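Local coordinates for protein acyl-coenzyme A oxidase acox-1.1 (Caenorhabditis elegans, PDB 5K3H) that catalyses the FAD-dependent, oxygen-consuming desaturation of acyl-CoA to (2E)-enoyl-CoA, the first step of peroxisomal beta-oxidation, at residues K50-P55 with S621-R626; A41-E46 with A95-H100; L454-K459 with A506-F511; F495-K500 with L583-M588. One frame throughout, in Å; residues are numbered along the deposited sequence.

In the fold
The four contacts form two pairs far apart in the subunit. Contacts 1 and 2 share helix 38-52, and their centres are about 13 Å apart. They touch where Glu624 meets Arg44 and His100, and their segments alternate along the chain. Contact 2 joins two N-terminal helices, while contact 1 brings in segment 621-626 from near the C-terminus. Contacts 3 and 4 share helix 489-515, with centres about 18 Å apart. Their segments alternate too. Contacts 1 and 3 lie on opposite sides of the subunit's centre, about 55 Å apart between centres. The polypeptide therefore runs from the N-terminal helices to the C-terminal helical domain, then returns to the N-terminal helices near its end.

Contact 1: residues K50-P55 with S621-R626; sequences KLAEIP and SDRELR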
# COMPACT_ATOMS: atom_id res chain seq x y z
N LYS B 50 -22.86 26.31 -3.37
CA LYS B 50 -22.81 27.34 -2.35
C LYS B 50 -21.38 27.55 -1.85
O LYS B 50 -20.92 28.69 -1.71
CB LYS B 50 -23.76 26.98 -1.20
CG LYS B 50 -23.82 27.99 -0.06
CD LYS B 50 -24.31 29.36 -0.55
CE LYS B 50 -24.58 30.29 0.62
NZ LYS B 50 -25.22 31.58 0.17
N LEU B 51 -20.65 26.46 -1.59
CA LEU B 51 -19.28 26.61 -1.11
C LEU B 51 -18.39 27.33 -2.13
O LEU B 51 -17.42 28.00 -1.75
CB LEU B 51 -18.71 25.24 -0.77
CG LEU B 51 -19.28 24.54 0.46
CD1 LEU B 51 -18.93 23.06 0.42
CD2 LEU B 51 -18.78 25.19 1.74
N ALA B 52 -18.71 27.23 -3.42
CA ALA B 52 -17.92 27.94 -4.42
C ALA B 52 -17.98 29.45 -4.20
O ALA B 52 -17.08 30.16 -4.66
CB ALA B 52 -18.39 27.59 -5.84
N GLU B 53 -19.02 29.95 -3.53
CA GLU B 53 -19.18 31.36 -3.23
C GLU B 53 -18.56 31.75 -1.89
O GLU B 53 -18.66 32.92 -1.51
CB GLU B 53 -20.65 31.76 -3.17
CG GLU B 53 -21.50 31.46 -4.38
CD GLU B 53 -22.97 31.82 -4.16
OE1 GLU B 53 -23.36 32.09 -3.00
OE2 GLU B 53 -23.75 31.79 -5.13
N ILE B 54 -17.95 30.82 -1.16
CA ILE B 54 -17.45 31.13 0.18
C ILE B 54 -15.96 30.83 0.21
O ILE B 54 -15.54 29.80 0.78
CB ILE B 54 -18.18 30.32 1.27
CG1 ILE B 54 -19.69 30.43 1.14
CG2 ILE B 54 -17.76 30.77 2.65
CD1 ILE B 54 -20.39 29.55 2.17
N PRO B 55 -15.11 31.70 -0.32
CA PRO B 55 -13.69 31.37 -0.42
C PRO B 55 -13.01 31.20 0.93
O PRO B 55 -11.95 30.54 1.00
CB PRO B 55 -13.11 32.55 -1.21
CG PRO B 55 -14.09 33.68 -1.00
CD PRO B 55 -15.43 33.00 -0.93
N SER B 621 -16.55 17.29 -6.61
CA SER B 621 -15.91 18.49 -7.14
C SER B 621 -14.39 18.39 -6.95
O SER B 621 -13.88 17.59 -6.16
CB SER B 621 -16.45 19.72 -6.43
OG SER B 621 -16.01 19.76 -5.08
N ASP B 622 -13.66 19.23 -7.71
CA ASP B 622 -12.21 19.32 -7.54
C ASP B 622 -11.86 19.76 -6.14
O ASP B 622 -10.88 19.26 -5.56
CB ASP B 622 -11.62 20.30 -8.56
CG ASP B 622 -11.43 19.68 -9.90
OD1 ASP B 622 -11.51 18.43 -9.94
OD2 ASP B 622 -11.23 20.41 -10.91
N ARG B 623 -12.64 20.67 -5.56
CA ARG B 623 -12.35 21.10 -4.20
C ARG B 623 -12.43 19.92 -3.23
O ARG B 623 -11.70 19.88 -2.24
CB ARG B 623 -13.30 22.22 -3.77
CG ARG B 623 -12.98 23.62 -4.40
CD ARG B 623 -13.72 24.77 -3.70
NE ARG B 623 -15.02 24.28 -3.24
CZ ARG B 623 -16.12 24.22 -4.01
NH1 ARG B 623 -16.09 24.64 -5.27
NH2 ARG B 623 -17.25 23.74 -3.50
N GLU B 624 -13.29 18.93 -3.50
CA GLU B 624 -13.33 17.75 -2.64
C GLU B 624 -12.25 16.75 -3.00
O GLU B 624 -11.58 16.20 -2.11
CB GLU B 624 -14.71 17.08 -2.73
CG GLU B 624 -14.83 15.83 -1.88
CD GLU B 624 -16.20 15.18 -1.98
OE1 GLU B 624 -17.10 15.72 -2.63
OE2 GLU B 624 -16.38 14.09 -1.40
N LEU B 625 -12.08 16.47 -4.30
CA LEU B 625 -11.23 15.37 -4.75
C LEU B 625 -9.76 15.64 -4.48
O LEU B 625 -9.00 14.71 -4.16
CB LEU B 625 -11.46 15.11 -6.24
CG LEU B 625 -10.89 13.80 -6.78
CD1 LEU B 625 -11.54 12.69 -6.01
CD2 LEU B 625 -11.18 13.63 -8.27
N ARG B 626 -9.32 16.88 -4.68
CA ARG B 626 -7.99 17.34 -4.31
C ARG B 626 -6.87 16.67 -5.10
O ARG B 626 -5.76 16.48 -4.59
CB ARG B 626 -7.77 17.16 -2.81
CG ARG B 626 -8.43 18.27 -2.02
CD ARG B 626 -8.50 18.00 -0.53
NE ARG B 626 -9.11 19.14 0.16
CZ ARG B 626 -10.38 19.22 0.53
NH1 ARG B 626 -11.22 18.22 0.29
NH2 ARG B 626 -10.82 20.32 1.14
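The NH2 atom of Arg623 is gripped from two helices. Thr48 O of helix 38-52 accepts a hydrogen bond from it, and Glu104 OE1 of helix 97-105 makes a salt bridge with it. Across the contact the same NH2 lies 3.4 Å from Leu51 CB. Ala52 packs alongside, its CB 3.8 Å from Arg623 NH1. The guanidinium lays one face over the backbone between these two residues. Ala52 N is 3.6 Å above the guanidinium plane of Arg623, toward the rim, and Leu51 C lies over the same face. No hydrogen bond joins the two segments directly. A bend at chi3 (-33°) turns the guanidinium face onto the Leu51-Ala52 backbone.

The contact joins the last turn of an N-terminal helix to the short helix 622-625 of the C-terminal part of the chain. Ser621 is the N-cap of that short helix. Its OG accepts from Glu624 N at 3.3 Å and also bonds to Glu104 OE2. Glu104 thus binds the cap and the first-turn arginine together. An alanine in place of Arg623 would probably leave Glu104 OE1 without its cationic mate and open a gap over the Leu51-Ala52 backbone. Leu51, whose CG stands beside its backbone N (chi1 -70°), also packs on Glu104 and Val105 of helix 97-105. That helix therefore meets both sides of the contact.

Contact 2: residues A41-E46 with A95-H100; sequences ARRRRE and AGELYH
Helix 38-52 meets the first turn of helix 97-105, with the CA atoms of Arg44 and His100 6.8 Å apart. Gly96 is the N-cap of the second helix. Its phi of 117° suits glycine, since a CB would press on the preceding carbonyl oxygen.

Arg43 reaches Glu97 side-on with two nitrogens. NE donates to Glu97 OE2 at 2.9 Å, and NH2 donates to Glu97 OE1 at 3.3 Å. Both oxygens lie near the guanidinium plane, yet the two flat groups are turned 58° apart. The nitrogens therefore meet the carboxylate from above its plane. Bends at chi2 and chi3 bring the guanidinium between Glu97 and Glu46, where NH1 binds Glu46 OE1 at 2.6 Å. Beside this network the Arg44 and His100 side chains cross at about a right angle. Arg44 CB makes a CH-pi contact over the ring face, 4.0 Å from the centroid. His100 CE1 lies over one face of the Arg44 guanidinium, 3.4 Å from NH2, with the two planes 51° apart. His100 NE2 gives a weak bond to Arg44 O at 3.1 Å and is bonded to Thr48 OG1. Arg44 NH1 donates to Glu619 O.

A leucine in place of Arg43 would probably leave Glu97 and Glu46 without their shared cation. One arginine between two acids probably offsets their like charges and favours the ionised form of buried Glu97, which Asp91 N also supports.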
# COMPACT_ATOMS: atom_id res chain seq x y z
N ALA B 41 -29.01 13.55 -3.54
CA ALA B 41 -27.99 13.84 -4.55
C ALA B 41 -27.96 15.32 -4.91
O ALA B 41 -26.89 15.94 -4.92
CB ALA B 41 -28.23 12.98 -5.79
N ARG B 42 -29.12 15.90 -5.20
CA ARG B 42 -29.17 17.32 -5.57
C ARG B 42 -28.65 18.21 -4.45
O ARG B 42 -28.00 19.23 -4.71
CB ARG B 42 -30.60 17.72 -5.95
CG ARG B 42 -30.63 19.12 -6.54
CD ARG B 42 -31.99 19.74 -6.54
NE ARG B 42 -33.01 18.79 -6.96
CZ ARG B 42 -34.29 18.86 -6.60
NH1 ARG B 42 -34.70 19.83 -5.79
NH2 ARG B 42 -35.16 17.95 -7.04
N ARG B 43 -28.95 17.87 -3.20
CA ARG B 43 -28.47 18.72 -2.11
C ARG B 43 -26.95 18.77 -2.09
O ARG B 43 -26.36 19.80 -1.74
CB ARG B 43 -29.04 18.24 -0.77
CG ARG B 43 -30.52 18.63 -0.54
CD ARG B 43 -30.64 20.14 -0.40
NE ARG B 43 -29.84 20.67 0.70
CZ ARG B 43 -29.09 21.77 0.62
NH1 ARG B 43 -29.06 22.44 -0.52
NH2 ARG B 43 -28.38 22.20 1.66
N ARG B 44 -26.29 17.66 -2.44
CA ARG B 44 -24.83 17.68 -2.57
C ARG B 44 -24.37 18.71 -3.60
O ARG B 44 -23.41 19.46 -3.38
CB ARG B 44 -24.30 16.29 -2.95
CG ARG B 44 -24.43 15.22 -1.85
CD ARG B 44 -23.80 13.91 -2.27
NE ARG B 44 -22.35 13.94 -2.31
CZ ARG B 44 -21.63 14.22 -3.41
NH1 ARG B 44 -22.24 14.50 -4.55
NH2 ARG B 44 -20.31 14.21 -3.37
N ARG B 45 -25.04 18.74 -4.76
CA ARG B 45 -24.66 19.69 -5.80
C ARG B 45 -24.92 21.12 -5.35
O ARG B 45 -24.13 22.02 -5.67
CB ARG B 45 -25.39 19.38 -7.10
CG ARG B 45 -25.06 17.97 -7.59
CD ARG B 45 -25.43 17.72 -9.03
NE ARG B 45 -26.87 17.76 -9.25
CZ ARG B 45 -27.69 16.74 -9.04
NH1 ARG B 45 -27.21 15.59 -8.56
NH2 ARG B 45 -28.98 16.87 -9.28
N GLU B 46 -26.02 21.35 -4.61
CA GLU B 46 -26.32 22.69 -4.12
C GLU B 46 -25.32 23.13 -3.07
O GLU B 46 -24.88 24.29 -3.07
CB GLU B 46 -27.74 22.74 -3.54
CG GLU B 46 -28.83 22.52 -4.56
CD GLU B 46 -30.23 22.55 -3.96
OE1 GLU B 46 -30.35 22.69 -2.73
OE2 GLU B 46 -31.22 22.41 -4.71
N ALA B 95 -27.20 14.51 9.15
CA ALA B 95 -26.03 13.73 8.80
C ALA B 95 -26.17 13.34 7.34
O ALA B 95 -27.24 12.92 6.88
CB ALA B 95 -25.93 12.50 9.71
N GLY B 96 -25.10 13.51 6.59
CA GLY B 96 -25.17 13.28 5.16
C GLY B 96 -24.89 14.61 4.51
O GLY B 96 -23.92 14.73 3.74
N GLU B 97 -25.66 15.64 4.86
CA GLU B 97 -25.31 16.99 4.42
C GLU B 97 -24.05 17.46 5.13
O GLU B 97 -23.22 18.17 4.55
CB GLU B 97 -26.46 17.98 4.62
CG GLU B 97 -27.74 17.67 3.84
CD GLU B 97 -28.64 18.90 3.59
OE1 GLU B 97 -28.36 20.01 4.10
OE2 GLU B 97 -29.66 18.73 2.88
N LEU B 98 -23.91 17.11 6.41
CA LEU B 98 -22.70 17.46 7.16
C LEU B 98 -21.52 16.59 6.74
O LEU B 98 -20.39 17.07 6.62
CB LEU B 98 -22.97 17.32 8.67
CG LEU B 98 -21.90 17.66 9.70
CD1 LEU B 98 -21.54 19.14 9.66
CD2 LEU B 98 -22.36 17.28 11.09
N TYR B 99 -21.77 15.31 6.47
CA TYR B 99 -20.72 14.44 5.97
C TYR B 99 -20.14 14.98 4.67
O TYR B 99 -18.92 15.09 4.50
CB TYR B 99 -21.28 13.03 5.80
CG TYR B 99 -20.27 11.99 5.42
CD1 TYR B 99 -19.25 11.64 6.29
CD2 TYR B 99 -20.33 11.35 4.18
CE1 TYR B 99 -18.33 10.69 5.97
CE2 TYR B 99 -19.40 10.39 3.84
CZ TYR B 99 -18.39 10.07 4.74
OH TYR B 99 -17.44 9.12 4.43
N HIS B 100 -21.02 15.37 3.73
CA HIS B 100 -20.57 15.99 2.48
C HIS B 100 -19.87 17.32 2.73
O HIS B 100 -18.77 17.56 2.22
CB HIS B 100 -21.77 16.17 1.55
CG HIS B 100 -21.45 16.88 0.27
ND1 HIS B 100 -20.53 16.39 -0.64
CD2 HIS B 100 -21.98 18.00 -0.28
CE1 HIS B 100 -20.48 17.21 -1.68
NE2 HIS B 100 -21.34 18.20 -1.48

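Contact 3: residues L454-K459 with A506-F511; sequences LVKSGK and AANKFF
Lys456 NZ reaches Asn508 and Phe511 together. It gives a weak hydrogen bond to Asn508 OD1 at 3.2 Å, and Lys456 CE lies beside the same oxygen at 3.4 Å. The ammonium also comes obliquely to the Phe511 ring, 3.7 Å from CD2. The lysine and phenylalanine side chains slide past each other in opposite directions.

A bend at chi3 (-77°) brings Lys456 NZ to Asn508 OD1 and the rim of Phe511. Asn508 OD1 lies at the Phe511 ring edge, in the ring plane. Ala507 O stands over one ring face. The helix thus holds the amide oxygen and the ring close together.

Behind Lys456, helix 437-456 ends in a Schellman motif. Lys459 N bonds to Leu454 O, and Gly458 N bonds to Val455 O. Gly458 has the positive phi of the C-prime residue. This surface link leaves the Asn508 side chain about 11 Å from that of Ala534, which binds ATP shared between the two subunits.

Deeper in, Ala507, Phe510 and Phe511 pack on Val449 of helix 437-456. Phe510 also meets Trp524 of helix 520-553 edge-to-face. Lys509 packs on Tyr601 of the second subunit, so helix 489-515 joins both neighbouring helices and the dimer partner.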
# COMPACT_ATOMS: atom_id res chain seq x y z
N LEU B 454 -25.02 -26.43 14.23
CA LEU B 454 -26.46 -26.64 14.04
C LEU B 454 -26.72 -27.57 12.86
O LEU B 454 -27.51 -28.51 12.97
CB LEU B 454 -27.19 -25.32 13.84
CG LEU B 454 -27.35 -24.31 14.98
CD1 LEU B 454 -28.02 -23.06 14.48
CD2 LEU B 454 -28.21 -24.91 16.05
N VAL B 455 -26.05 -27.32 11.73
CA VAL B 455 -26.28 -28.12 10.53
C VAL B 455 -25.95 -29.58 10.80
O VAL B 455 -26.76 -30.48 10.55
CB VAL B 455 -25.49 -27.57 9.34
CG1 VAL B 455 -25.60 -28.52 8.15
CG2 VAL B 455 -25.98 -26.18 8.95
N LYS B 456 -24.75 -29.84 11.34
CA LYS B 456 -24.31 -31.22 11.54
C LYS B 456 -25.27 -31.99 12.44
O LYS B 456 -25.53 -33.18 12.22
CB LYS B 456 -22.89 -31.25 12.13
CG LYS B 456 -22.45 -32.65 12.55
CD LYS B 456 -21.11 -32.67 13.31
CE LYS B 456 -19.92 -32.50 12.37
NZ LYS B 456 -18.63 -32.72 13.10
N SER B 457 -25.83 -31.33 13.45
CA SER B 457 -26.68 -31.99 14.43
C SER B 457 -28.16 -31.98 14.04
O SER B 457 -29.01 -32.22 14.90
CB SER B 457 -26.49 -31.35 15.81
OG SER B 457 -26.95 -30.03 15.82
N GLY B 458 -28.48 -31.69 12.78
CA GLY B 458 -29.85 -31.79 12.30
C GLY B 458 -30.72 -30.59 12.57
O GLY B 458 -31.95 -30.69 12.40
N LYS B 459 -30.15 -29.45 12.94
CA LYS B 459 -30.91 -28.28 13.35
C LYS B 459 -30.87 -27.16 12.31
O LYS B 459 -30.98 -25.98 12.65
CB LYS B 459 -30.39 -27.79 14.69
CG LYS B 459 -30.70 -28.75 15.81
CD LYS B 459 -30.06 -28.30 17.10
CE LYS B 459 -29.76 -29.50 17.99
NZ LYS B 459 -29.56 -29.08 19.41
N ALA B 506 -13.67 -26.10 7.39
CA ALA B 506 -12.90 -25.49 8.47
C ALA B 506 -13.46 -25.85 9.83
O ALA B 506 -12.70 -26.13 10.76
CB ALA B 506 -12.88 -23.97 8.30
N ALA B 507 -14.79 -25.87 9.97
CA ALA B 507 -15.37 -26.25 11.26
C ALA B 507 -15.05 -27.71 11.60
O ALA B 507 -14.66 -28.02 12.73
CB ALA B 507 -16.87 -25.97 11.27
N ASN B 508 -15.14 -28.60 10.62
CA ASN B 508 -14.80 -30.00 10.87
C ASN B 508 -13.33 -30.17 11.19
O ASN B 508 -12.97 -31.09 11.94
CB ASN B 508 -15.19 -30.87 9.68
CG ASN B 508 -16.67 -31.13 9.64
OD1 ASN B 508 -17.33 -31.11 10.68
ND2 ASN B 508 -17.20 -31.40 8.46
N LYS B 509 -12.46 -29.32 10.63
CA LYS B 509 -11.05 -29.37 11.04
C LYS B 509 -10.92 -29.04 12.53
O LYS B 509 -10.20 -29.73 13.27
CB LYS B 509 -10.20 -28.41 10.20
CG LYS B 509 -8.74 -28.37 10.66
CD LYS B 509 -7.90 -27.35 9.89
CE LYS B 509 -6.42 -27.46 10.28
NZ LYS B 509 -5.56 -26.53 9.47
N PHE B 510 -11.60 -27.98 12.97
CA PHE B 510 -11.62 -27.62 14.38
C PHE B 510 -12.24 -28.73 15.22
O PHE B 510 -11.64 -29.21 16.19
CB PHE B 510 -12.38 -26.29 14.52
CG PHE B 510 -12.65 -25.87 15.92
CD1 PHE B 510 -11.62 -25.75 16.85
CD2 PHE B 510 -13.94 -25.56 16.32
CE1 PHE B 510 -11.88 -25.34 18.14
CE2 PHE B 510 -14.19 -25.15 17.61
CZ PHE B 510 -13.17 -25.04 18.52
N PHE B 511 -13.45 -29.18 14.86
CA PHE B 511 -14.10 -30.27 15.58
C PHE B 511 -13.22 -31.52 15.58
O PHE B 511 -13.07 -32.18 16.61
CB PHE B 511 -15.44 -30.62 14.93
CG PHE B 511 -16.44 -29.49 14.92
CD1 PHE B 511 -16.48 -28.55 15.93
CD2 PHE B 511 -17.34 -29.37 13.86
CE1 PHE B 511 -17.42 -27.52 15.90
CE2 PHE B 511 -18.27 -28.35 13.82
CZ PHE B 511 -18.31 -27.41 14.84

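Contact 4: residues F495-K500 with L583-M588; sequences FQHIAK and LEDGFM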
# COMPACT_ATOMS: atom_id res chain seq x y z
N PHE B 495 -21.35 -19.10 -5.43
CA PHE B 495 -20.72 -18.51 -4.24
C PHE B 495 -21.28 -19.12 -2.95
O PHE B 495 -20.55 -19.31 -1.98
CB PHE B 495 -20.93 -16.99 -4.21
CG PHE B 495 -20.13 -16.23 -5.23
CD1 PHE B 495 -18.76 -16.24 -5.19
CD2 PHE B 495 -20.77 -15.50 -6.21
CE1 PHE B 495 -18.02 -15.54 -6.09
CE2 PHE B 495 -20.04 -14.80 -7.15
CZ PHE B 495 -18.67 -14.81 -7.09
N GLN B 496 -22.58 -19.39 -2.92
CA GLN B 496 -23.15 -20.02 -1.74
C GLN B 496 -22.52 -21.39 -1.51
O GLN B 496 -22.15 -21.73 -0.39
CB GLN B 496 -24.68 -20.12 -1.89
CG GLN B 496 -25.37 -18.79 -1.65
CD GLN B 496 -26.89 -18.82 -1.88
OE1 GLN B 496 -27.41 -19.73 -2.52
NE2 GLN B 496 -27.58 -17.79 -1.40
N HIS B 497 -22.33 -22.15 -2.59
CA HIS B 497 -21.72 -23.47 -2.47
C HIS B 497 -20.30 -23.39 -1.91
O HIS B 497 -19.97 -24.11 -0.97
CB HIS B 497 -21.72 -24.18 -3.82
CG HIS B 497 -21.03 -25.50 -3.78
ND1 HIS B 497 -21.64 -26.66 -3.33
CD2 HIS B 497 -19.74 -25.84 -4.05
CE1 HIS B 497 -20.77 -27.66 -3.38
NE2 HIS B 497 -19.62 -27.18 -3.81
N ILE B 498 -19.44 -22.53 -2.47
CA ILE B 498 -18.06 -22.57 -2.02
C ILE B 498 -17.95 -22.02 -0.60
O ILE B 498 -17.17 -22.55 0.20
CB ILE B 498 -17.08 -21.86 -2.99
CG1 ILE B 498 -17.13 -20.36 -2.87
CG2 ILE B 498 -17.30 -22.26 -4.46
CD1 ILE B 498 -16.44 -19.69 -4.06
N ALA B 499 -18.75 -21.01 -0.23
CA ALA B 499 -18.72 -20.50 1.14
C ALA B 499 -19.20 -21.56 2.14
O ALA B 499 -18.60 -21.71 3.22
CB ALA B 499 -19.55 -19.22 1.27
N LYS B 500 -20.28 -22.28 1.83
CA LYS B 500 -20.68 -23.39 2.68
C LYS B 500 -19.60 -24.47 2.75
O LYS B 500 -19.25 -24.95 3.84
CB LYS B 500 -21.98 -24.01 2.17
CG LYS B 500 -22.37 -25.31 2.92
CD LYS B 500 -23.64 -25.93 2.34
CE LYS B 500 -23.37 -26.43 0.90
NZ LYS B 500 -24.60 -26.93 0.21
N LEU B 583 -13.15 -25.20 -7.97
CA LEU B 583 -12.58 -26.32 -8.69
C LEU B 583 -12.29 -27.51 -7.78
O LEU B 583 -12.28 -28.65 -8.26
CB LEU B 583 -11.28 -25.88 -9.38
CG LEU B 583 -11.31 -24.82 -10.49
CD1 LEU B 583 -9.94 -24.21 -10.68
CD2 LEU B 583 -11.80 -25.41 -11.82
N GLU B 584 -12.06 -27.28 -6.48
CA GLU B 584 -11.44 -28.32 -5.67
C GLU B 584 -12.29 -29.58 -5.60
O GLU B 584 -11.77 -30.70 -5.71
CB GLU B 584 -11.15 -27.83 -4.26
CG GLU B 584 -9.73 -28.15 -3.85
CD GLU B 584 -9.47 -27.86 -2.38
OE1 GLU B 584 -9.91 -26.76 -1.91
OE2 GLU B 584 -8.88 -28.76 -1.71
N ASP B 585 -13.59 -29.42 -5.43
CA ASP B 585 -14.49 -30.56 -5.36
C ASP B 585 -15.13 -30.90 -6.71
O ASP B 585 -16.09 -31.67 -6.74
CB ASP B 585 -15.59 -30.27 -4.35
CG ASP B 585 -16.39 -29.05 -4.71
OD1 ASP B 585 -15.95 -28.28 -5.58
OD2 ASP B 585 -17.49 -28.87 -4.16
N GLY B 586 -14.59 -30.37 -7.81
CA GLY B 586 -15.22 -30.53 -9.10
C GLY B 586 -16.55 -29.81 -9.29
O GLY B 586 -17.27 -30.11 -10.24
N PHE B 587 -16.89 -28.86 -8.43
CA PHE B 587 -18.15 -28.14 -8.60
C PHE B 587 -18.15 -27.33 -9.90
O PHE B 587 -19.20 -27.13 -10.50
CB PHE B 587 -18.44 -27.26 -7.39
CG PHE B 587 -19.86 -26.78 -7.33
CD1 PHE B 587 -20.88 -27.66 -6.94
CD2 PHE B 587 -20.21 -25.47 -7.66
CE1 PHE B 587 -22.21 -27.24 -6.87
CE2 PHE B 587 -21.55 -25.04 -7.60
CZ PHE B 587 -22.54 -25.93 -7.21
N MET B 588 -16.99 -26.78 -10.28
CA MET B 588 -16.80 -26.16 -11.60
C MET B 588 -15.77 -26.93 -12.42
O MET B 588 -14.78 -27.47 -11.89
CB MET B 588 -16.33 -24.70 -11.48
CG MET B 588 -17.45 -23.68 -11.37
SD MET B 588 -16.95 -21.92 -11.32
CE MET B 588 -16.30 -21.58 -12.95
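The rings of His497 and Phe587 lie face to face, with centroids 3.7 Å apart and planes 9° apart. The phenyl CD1 sits over the centre of the imidazole at 3.4 Å above its plane. In return His497 CD2 lies over the phenyl face, toward its rim. His497 CB adds a CH-pi contact to the same face. His497 holds CG opposite its backbone N (chi1 176°), which carries the imidazole out to the turn.

Asp585 comes to the imidazole at its edge. His497 NE2 donates to Asp585 OD2 at 2.7 Å, with an almost straight N-H...O angle of 171°. The oxygen uses its syn lone pair, and the carboxylate is nearly coplanar with the ring. The other ring nitrogen, ND1, is bonded to Ser474 OG. A bond at each nitrogen and the stack on one face probably fix the rotation of the ring.

Asp585 OD1 accepts from Phe587 N at 3.1 Å, above the carboxylate plane. This Asx turn ties the acid to the residue that stacks on its partner.

The Asp585 side chain is about 7 Å from that of Tyr581, which binds ATP shared between the two subunits. Helix 489-515 packs on helix 520-553 through Ala499 and Leu537. Met588 leads into helix 590-616, and Glu584 bridges to Arg597 of the second subunit.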